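Local structure of tapirin (Caldicellulosiruptor kristjanssonii, 6N2B) at residues V431-L436 with D459-T464; P427-G432 with N467-S472; I449-E454 with V477-A482. The protein probably binds cellulose and so helps this extremely thermophilic bacterium adhere to plant material. All blocks are in the same frame, centred on the assembly; numbering follows the deposited sequence.

Contact 1. Residues V431-L436 with D459-T464; sequences VGATTL and DSELIT. With CA (calcium ion), chain C.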
loop_
_atom_site.group_PDB
_atom_site.type_symbol
_atom_site.label_atom_id
_atom_site.label_comp_id
_atom_site.label_asym_id
_atom_site.label_seq_id
_atom_site.Cartn_x
_atom_site.Cartn_y
_atom_site.Cartn_z
ATOM N N VAL A 431 21.407 -20.006 20.083
ATOM C CA VAL A 431 20.775 -21.110 19.362
ATOM C C VAL A 431 20.482 -20.699 17.924
ATOM O O VAL A 431 19.862 -19.663 17.673
ATOM C CB VAL A 431 19.480 -21.534 20.070
ATOM C CG1 VAL A 431 19.001 -22.859 19.525
ATOM C CG2 VAL A 431 19.693 -21.603 21.574
ATOM N N GLY A 432 20.896 -21.523 16.966
ATOM C CA GLY A 432 20.593 -21.133 15.596
ATOM C C GLY A 432 21.482 -19.987 15.136
ATOM O O GLY A 432 22.613 -19.822 15.603
ATOM N N ALA A 433 20.967 -19.183 14.203
ATOM C CA ALA A 433 21.734 -18.039 13.712
ATOM C C ALA A 433 22.015 -17.065 14.851
ATOM O O ALA A 433 21.094 -16.626 15.546
ATOM C CB ALA A 433 20.990 -17.328 12.578
ATOM N N THR A 434 23.296 -16.716 15.039
ATOM C CA THR A 434 23.674 -15.944 16.220
ATOM C C THR A 434 23.274 -14.476 16.113
ATOM O O THR A 434 23.305 -13.767 17.125
ATOM C CB THR A 434 25.187 -16.098 16.508
ATOM O OG1 THR A 434 25.969 -15.423 15.521
ATOM C CG2 THR A 434 25.592 -17.578 16.510
ATOM N N THR A 435 22.866 -14.020 14.928
ATOM C CA THR A 435 22.320 -12.676 14.741
ATOM C C THR A 435 20.839 -12.587 15.089
ATOM O O THR A 435 20.372 -11.519 15.508
ATOM C CB THR A 435 22.520 -12.240 13.292
ATOM O OG1 THR A 435 23.921 -12.215 13.005
ATOM C CG2 THR A 435 21.909 -10.859 13.035
ATOM N N LEU A 436 20.087 -13.678 14.927
ATOM C CA LEU A 436 18.636 -13.664 15.062
ATOM C C LEU A 436 18.184 -14.156 16.431
ATOM O O LEU A 436 18.891 -14.880 17.130
ATOM C CB LEU A 436 17.976 -14.529 13.991
ATOM C CG LEU A 436 18.366 -14.369 12.528
ATOM C CD1 LEU A 436 17.585 -15.375 11.670
ATOM C CD2 LEU A 436 18.104 -12.950 12.073
ATOM N N ASP A 459 18.351 -15.418 4.105
ATOM C CA ASP A 459 17.777 -16.753 3.987
ATOM C C ASP A 459 18.658 -17.816 4.640
ATOM O O ASP A 459 18.144 -18.787 5.209
ATOM C CB ASP A 459 17.492 -17.090 2.523
ATOM C CG ASP A 459 18.624 -16.725 1.588
ATOM O OD1 ASP A 459 19.700 -16.276 2.031
ATOM O OD2 ASP A 459 18.404 -16.862 0.378
ATOM N N SER A 460 19.979 -17.649 4.582
ATOM C CA SER A 460 20.872 -18.559 5.296
ATOM C C SER A 460 20.593 -18.530 6.803
ATOM O O SER A 460 20.402 -19.576 7.440
ATOM C CB SER A 460 22.330 -18.192 4.979
ATOM O OG SER A 460 23.267 -18.979 5.702
ATOM N N GLU A 461 20.534 -17.332 7.384
ATOM C CA GLU A 461 20.234 -17.208 8.805
ATOM C C GLU A 461 18.875 -17.798 9.151
ATOM O O GLU A 461 18.725 -18.480 10.172
ATOM C CB GLU A 461 20.298 -15.747 9.200
ATOM C CG GLU A 461 21.678 -15.190 9.045
ATOM C CD GLU A 461 21.688 -13.698 9.173
ATOM O OE1 GLU A 461 20.598 -13.097 8.972
ATOM O OE2 GLU A 461 22.774 -13.141 9.473
ATOM N N LEU A 462 17.883 -17.556 8.294
ATOM C CA LEU A 462 16.521 -18.024 8.533
ATOM C C LEU A 462 16.440 -19.549 8.573
ATOM O O LEU A 462 15.767 -20.118 9.440
ATOM C CB LEU A 462 15.617 -17.462 7.442
ATOM C CG LEU A 462 14.115 -17.399 7.586
ATOM C CD1 LEU A 462 13.738 -16.683 8.866
ATOM C CD2 LEU A 462 13.576 -16.670 6.371
ATOM N N ILE A 463 17.097 -20.225 7.629
ATOM C CA ILE A 463 17.145 -21.686 7.646
ATOM C C ILE A 463 17.804 -22.186 8.935
ATOM O O ILE A 463 17.303 -23.111 9.593
ATOM C CB ILE A 463 17.880 -22.212 6.395
ATOM C CG1 ILE A 463 17.109 -21.868 5.124
ATOM C CG2 ILE A 463 18.092 -23.697 6.477
ATOM C CD1 ILE A 463 17.985 -21.861 3.909
ATOM N N THR A 464 18.931 -21.576 9.321
ATOM C CA THR A 464 19.577 -21.952 10.573
ATOM C C THR A 464 18.642 -21.743 11.762
ATOM O O THR A 464 18.380 -22.677 12.532
ATOM C CB THR A 464 20.876 -21.160 10.766
ATOM O OG1 THR A 464 21.784 -21.442 9.691
ATOM C CG2 THR A 464 21.543 -21.535 12.079
HETATM CA CA CA C . 19.400 -17.478 17.438
#
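E461 and L436 carry much of this contact, their side chains meeting at about a right angle. E461 stands on the helix that begins at D459, its CG anti to its own carbonyl carbon (chi1 -64°), and the chain runs extended past the loop. Its aliphatic base is what L436 meets: the CD1 methyl of L436 lies 3.7 Å from E461 CB and 3.6 Å from E461 O. The other branch, L436 CD2, reaches toward E461 OE1. Near the end of the glutamate, T435 crosses obliquely, and its OG1 lies 3.8 Å from E461 OE2, a neighbour but not a hydrogen bond. A433 CB lies beside L436 CD1, 3.8 Å from E461 CB. One helical turn on, T464 turns a methyl rather than its hydroxyl to the loop; with OG1 anti to the carbonyl carbon (chi1 -61°), CG2 is left anti to the backbone N and lies against the peptide link between G432 and A433, 3.4 Å from G432 C. No hydrogen bond joins the two segments, so the helix holds this side of the loop by van der Waals contact. Three carbonyls of the loop are turned to the calcium ion instead: V431 O binds it at 2.2 Å, and A433 O and L436 O both at 2.7 Å. A433 O accepts the L436 N-H as well. D429, through O and OD1, and E465 OE1 complete the shell. This is a calcium-binding loop built largely from main-chain carbonyls, packed on the helix that supplies one carboxylate ligand.

Contact 2. Residues P427-G432 with N467-S472; sequences PADPVG and NSKLGS. With CA (calcium ion), chain C.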
loop_
_atom_site.group_PDB
_atom_site.type_symbol
_atom_site.label_atom_id
_atom_site.label_comp_id
_atom_site.label_asym_id
_atom_site.label_seq_id
_atom_site.Cartn_x
_atom_site.Cartn_y
_atom_site.Cartn_z
ATOM N N PRO A 427 15.801 -8.891 20.179
ATOM C CA PRO A 427 16.516 -9.997 20.827
ATOM C C PRO A 427 17.258 -10.898 19.848
ATOM O O PRO A 427 16.932 -10.994 18.665
ATOM C CB PRO A 427 15.398 -10.773 21.520
ATOM C CG PRO A 427 14.161 -10.433 20.736
ATOM C CD PRO A 427 14.343 -8.989 20.369
ATOM N N ALA A 428 18.274 -11.579 20.379
ATOM C CA ALA A 428 19.024 -12.607 19.671
ATOM C C ALA A 428 19.465 -13.647 20.690
ATOM O O ALA A 428 19.818 -13.295 21.820
ATOM C CB ALA A 428 20.242 -12.019 18.947
ATOM N N ASP A 429 19.372 -14.962 20.301
ATOM C CA ASP A 429 19.865 -16.126 21.049
ATOM C C ASP A 429 21.045 -16.764 20.307
ATOM O O ASP A 429 21.153 -16.614 19.089
ATOM C CB ASP A 429 18.786 -17.206 21.301
ATOM C CG ASP A 429 17.602 -17.190 20.279
ATOM O OD1 ASP A 429 17.710 -17.815 19.198
ATOM O OD2 ASP A 429 16.529 -16.622 20.597
ATOM N N PRO A 430 21.971 -17.452 21.001
ATOM C CA PRO A 430 23.029 -18.173 20.269
ATOM C C PRO A 430 22.559 -19.476 19.658
ATOM O O PRO A 430 23.260 -20.004 18.784
ATOM C CB PRO A 430 24.112 -18.426 21.338
ATOM C CG PRO A 430 23.729 -17.592 22.513
ATOM C CD PRO A 430 22.232 -17.476 22.452
ATOM N N VAL A 431 21.407 -20.006 20.083
ATOM C CA VAL A 431 20.775 -21.110 19.362
ATOM C C VAL A 431 20.482 -20.699 17.924
ATOM O O VAL A 431 19.862 -19.663 17.673
ATOM C CB VAL A 431 19.480 -21.534 20.070
ATOM C CG1 VAL A 431 19.001 -22.859 19.525
ATOM C CG2 VAL A 431 19.693 -21.603 21.574
ATOM N N GLY A 432 20.896 -21.523 16.966
ATOM C CA GLY A 432 20.593 -21.133 15.596
ATOM C C GLY A 432 21.482 -19.987 15.136
ATOM O O GLY A 432 22.613 -19.822 15.603
ATOM N N ASN A 467 15.190 -24.019 11.883
ATOM C CA ASN A 467 15.454 -25.430 12.171
ATOM C C ASN A 467 15.901 -25.652 13.605
ATOM O O ASN A 467 15.596 -26.689 14.204
ATOM C CB ASN A 467 16.543 -25.974 11.245
ATOM C CG ASN A 467 16.002 -26.437 9.934
ATOM O OD1 ASN A 467 15.297 -27.458 9.845
ATOM N ND2 ASN A 467 16.356 -25.697 8.875
ATOM N N SER A 468 16.688 -24.731 14.149
ATOM C CA SER A 468 17.146 -24.919 15.515
ATOM C C SER A 468 15.971 -24.936 16.491
ATOM O O SER A 468 15.966 -25.714 17.453
ATOM C CB SER A 468 18.132 -23.822 15.884
ATOM O OG SER A 468 17.438 -22.583 16.002
ATOM N N LYS A 469 14.965 -24.083 16.259
ATOM C CA LYS A 469 13.870 -23.978 17.215
ATOM C C LYS A 469 12.834 -25.068 17.012
ATOM O O LYS A 469 12.236 -25.540 17.992
ATOM C CB LYS A 469 13.197 -22.605 17.136
ATOM C CG LYS A 469 14.125 -21.417 17.483
ATOM C CD LYS A 469 14.704 -21.550 18.878
ATOM C CE LYS A 469 15.314 -20.272 19.384
ATOM N NZ LYS A 469 14.370 -19.132 19.564
ATOM N N LEU A 470 12.635 -25.509 15.763
ATOM C CA LEU A 470 11.536 -26.396 15.418
ATOM C C LEU A 470 11.952 -27.827 15.144
ATOM O O LEU A 470 11.074 -28.687 15.004
ATOM C CB LEU A 470 10.808 -25.860 14.187
ATOM C CG LEU A 470 10.277 -24.432 14.287
ATOM C CD1 LEU A 470 9.327 -24.181 13.125
ATOM C CD2 LEU A 470 9.583 -24.172 15.621
ATOM N N GLY A 471 13.255 -28.105 15.057
ATOM C CA GLY A 471 13.741 -29.392 14.602
ATOM C C GLY A 471 13.415 -29.701 13.160
ATOM O O GLY A 471 13.636 -30.830 12.719
ATOM N N SER A 472 12.871 -28.738 12.422
ATOM C CA SER A 472 12.599 -28.856 10.992
ATOM C C SER A 472 12.210 -27.472 10.495
ATOM O O SER A 472 12.289 -26.482 11.234
ATOM C CB SER A 472 11.502 -29.885 10.701
ATOM O OG SER A 472 10.256 -29.499 11.271
HETATM CA CA CA C . 19.400 -17.478 17.438
#
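The carboxylate of D429 is the flat group here, set between the calcium ion and the side chain of K469, which lie to opposite sides of its plane. OD1 binds the metal at 2.5 Å, while CE and NZ of K469 sit off the other side. The two side chains reach toward each other tip to tip. K469 NZ is 3.5 Å from D429 OD2, a weak hydrogen bond within a salt bridge, and K469 CE comes to 3.4 Å from D429 OD1. The lysine chain is bent at chi2 and again at chi4 (64°), the last of which sets NZ. D429 is modelled in two conformers, and the pairing in this one is tentative. The stronger polar partner of the ammonium is S438 OG; E465 OE2 forms a long, weak ion pair with it. Beside the lysine, S468 packs on the bare backbone of G432, with OG 3.5 Å from G432 CA, although that hydroxyl spends its hydrogen bond on E465 O. V431 CG1 rests 3.9 Å from S468 CB. An alanine in place of K469 would probably leave D429 OD2 without its cationic mate and S438 OG without this bond. D429 also gives its backbone O to the metal, at 2.6 Å. With the calcium ion and the lysine both beside the acidic groups, their negative charge is probably balanced from two directions.

Contact 3. Residues I449-E454 with V477-A482; sequences IVVYGE and VRLYLA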
loop_
_atom_site.group_PDB
_atom_site.type_symbol
_atom_site.label_atom_id
_atom_site.label_comp_id
_atom_site.label_asym_id
_atom_site.label_seq_id
_atom_site.Cartn_x
_atom_site.Cartn_y
_atom_site.Cartn_z
ATOM N N ILE A 449 6.145 -18.996 13.978
ATOM C CA ILE A 449 7.398 -18.536 14.556
ATOM C C ILE A 449 7.579 -17.101 14.122
ATOM O O ILE A 449 7.271 -16.748 12.981
ATOM C CB ILE A 449 8.614 -19.403 14.144
ATOM C CG1 ILE A 449 9.922 -18.776 14.646
ATOM C CG2 ILE A 449 8.686 -19.624 12.654
ATOM C CD1 ILE A 449 11.084 -19.774 14.768
ATOM N N VAL A 450 8.020 -16.259 15.046
ATOM C CA VAL A 450 8.429 -14.900 14.723
ATOM C C VAL A 450 9.945 -14.840 14.832
ATOM O O VAL A 450 10.527 -15.367 15.790
ATOM C CB VAL A 450 7.763 -13.862 15.639
ATOM C CG1 VAL A 450 7.915 -14.266 17.094
ATOM C CG2 VAL A 450 8.367 -12.507 15.383
ATOM N N VAL A 451 10.583 -14.235 13.836
ATOM C CA VAL A 451 12.034 -14.139 13.778
ATOM C C VAL A 451 12.431 -12.674 13.943
ATOM O O VAL A 451 11.990 -11.812 13.174
ATOM C CB VAL A 451 12.566 -14.748 12.474
ATOM C CG1 VAL A 451 14.067 -14.505 12.322
ATOM C CG2 VAL A 451 12.244 -16.253 12.464
ATOM N N TYR A 452 13.247 -12.385 14.951
ATOM C CA TYR A 452 13.737 -11.035 15.198
ATOM C C TYR A 452 15.160 -10.904 14.675
ATOM O O TYR A 452 16.011 -11.746 14.968
ATOM C CB TYR A 452 13.699 -10.693 16.683
ATOM C CG TYR A 452 12.315 -10.723 17.274
ATOM C CD1 TYR A 452 11.480 -9.618 17.191
ATOM C CD2 TYR A 452 11.833 -11.870 17.921
ATOM C CE1 TYR A 452 10.205 -9.646 17.743
ATOM C CE2 TYR A 452 10.552 -11.905 18.473
ATOM C CZ TYR A 452 9.751 -10.787 18.383
ATOM O OH TYR A 452 8.487 -10.801 18.924
ATOM N N GLY A 453 15.410 -9.853 13.899
ATOM C CA GLY A 453 16.740 -9.591 13.387
ATOM C C GLY A 453 17.137 -8.143 13.566
ATOM O O GLY A 453 16.683 -7.281 12.810
ATOM N N GLU A 454 17.994 -7.871 14.561
ATOM C CA GLU A 454 18.383 -6.499 14.887
ATOM C C GLU A 454 19.182 -5.838 13.765
ATOM O O GLU A 454 19.119 -4.613 13.598
ATOM C CB GLU A 454 19.167 -6.494 16.204
ATOM C CG GLU A 454 19.975 -5.226 16.498
ATOM C CD GLU A 454 19.139 -4.081 17.048
ATOM O OE1 GLU A 454 17.997 -4.324 17.488
ATOM O OE2 GLU A 454 19.627 -2.930 17.036
ATOM N N VAL A 477 4.954 -23.386 7.400
ATOM C CA VAL A 477 5.134 -22.617 8.633
ATOM C C VAL A 477 4.695 -21.170 8.428
ATOM O O VAL A 477 4.956 -20.558 7.388
ATOM C CB VAL A 477 6.583 -22.707 9.157
ATOM C CG1 VAL A 477 7.576 -22.076 8.201
ATOM C CG2 VAL A 477 6.681 -22.044 10.514
ATOM N N ARG A 478 3.959 -20.642 9.399
ATOM C CA ARG A 478 3.575 -19.239 9.408
ATOM C C ARG A 478 4.746 -18.429 9.940
ATOM O O ARG A 478 5.225 -18.678 11.056
ATOM C CB ARG A 478 2.332 -19.023 10.268
ATOM C CG ARG A 478 1.111 -19.769 9.781
ATOM C CD ARG A 478 0.404 -18.932 8.745
ATOM N NE ARG A 478 -0.466 -19.729 7.887
ATOM C CZ ARG A 478 -1.717 -20.048 8.188
ATOM N NH1 ARG A 478 -2.258 -19.646 9.328
ATOM N NH2 ARG A 478 -2.417 -20.783 7.345
ATOM N N LEU A 479 5.195 -17.460 9.148
ATOM C CA LEU A 479 6.410 -16.707 9.415
ATOM C C LEU A 479 6.080 -15.241 9.676
ATOM O O LEU A 479 5.416 -14.592 8.862
ATOM C CB LEU A 479 7.356 -16.833 8.229
ATOM C CG LEU A 479 8.819 -17.173 8.413
ATOM C CD1 LEU A 479 9.576 -16.667 7.196
ATOM C CD2 LEU A 479 9.351 -16.566 9.691
ATOM N N TYR A 480 6.541 -14.726 10.805
ATOM C CA TYR A 480 6.423 -13.315 11.157
ATOM C C TYR A 480 7.842 -12.761 11.287
ATOM O O TYR A 480 8.583 -13.141 12.203
ATOM C CB TYR A 480 5.619 -13.146 12.446
ATOM C CG TYR A 480 4.265 -13.728 12.281
ATOM C CD1 TYR A 480 4.055 -15.090 12.448
ATOM C CD2 TYR A 480 3.186 -12.927 11.880
ATOM C CE1 TYR A 480 2.805 -15.641 12.246
ATOM C CE2 TYR A 480 1.937 -13.465 11.680
ATOM C CZ TYR A 480 1.750 -14.820 11.861
ATOM O OH TYR A 480 0.504 -15.363 11.661
ATOM N N LEU A 481 8.239 -11.913 10.342
ATOM C CA LEU A 481 9.586 -11.368 10.306
ATOM C C LEU A 481 9.556 -9.974 10.897
ATOM O O LEU A 481 8.771 -9.130 10.449
ATOM C CB LEU A 481 10.131 -11.306 8.874
ATOM C CG LEU A 481 9.998 -12.518 7.945
ATOM C CD1 LEU A 481 10.402 -12.190 6.513
ATOM C CD2 LEU A 481 10.824 -13.667 8.469
ATOM N N ALA A 482 10.420 -9.725 11.881
ATOM C CA ALA A 482 10.554 -8.397 12.470
ATOM C C ALA A 482 12.019 -7.985 12.417
ATOM O O ALA A 482 12.877 -8.643 13.016
ATOM C CB ALA A 482 10.003 -8.365 13.898
#
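I449, A482 and Y480 lose the most surface where these two parallel strands pair. I449 points its CG1 branch away, anti to its backbone N (chi1 173°), and turns CG2 to V477, just before the neighbouring strand, 3.8 Å from its CG2. Its N and O bond on either side of L479: I449 N donates to R478 O, and I449 O accepts Y480 N at 3.1 Å. That same carbonyl oxygen lies in the plane of the Y480 ring at its edge, 3.7 Å from CD1. Y480 crosses V450 at about a right angle, CB against CB, on the face shared with Y452 and A482. A482 puts its only side-chain atom, CB, against the ring of Y452, 3.8 Å from CD1, while V450 CG2 covers one face of that ring toward its rim. The backbone of A482 works in both directions, N to V451 O at 2.9 Å and O to G453 N. Between these, V451 N reaches Y480 O at 2.8 Å. V451 CG2 and L479 CD2 meet on the reverse face, which L462 of helix 459-470 helps to cover; helix 536-546 packs on V450 and Y452. Five nearly straight backbone bonds thus satisfy polar main-chain atoms in a buried setting, leaving largely apolar side chains on both faces, with the hydroxyls of Y480 and Y452 bonded to K532 O and S541 OG.

In the fold
Along the chain the calcium loop comes first, running into strand 436-441, then strand 448-453, helix 459-470 and strand 478-483. Contacts 1 and 2 join that loop to successive parts of the same helix; their centres are 7 Å apart, they share V431 and G432, and both touch the calcium ion. Contact 3 lies about 11 Å from the centre of each, where the strands before and after the helix pair. L436 links the metal site to this pairing, packing on V451 while its carbonyl binds calcium. Strand 478-483 then pairs with 510-513, which pairs with 207-211, so the calcium-bound unit is joined through strands to the beta-helix and sits toward one end of the domain.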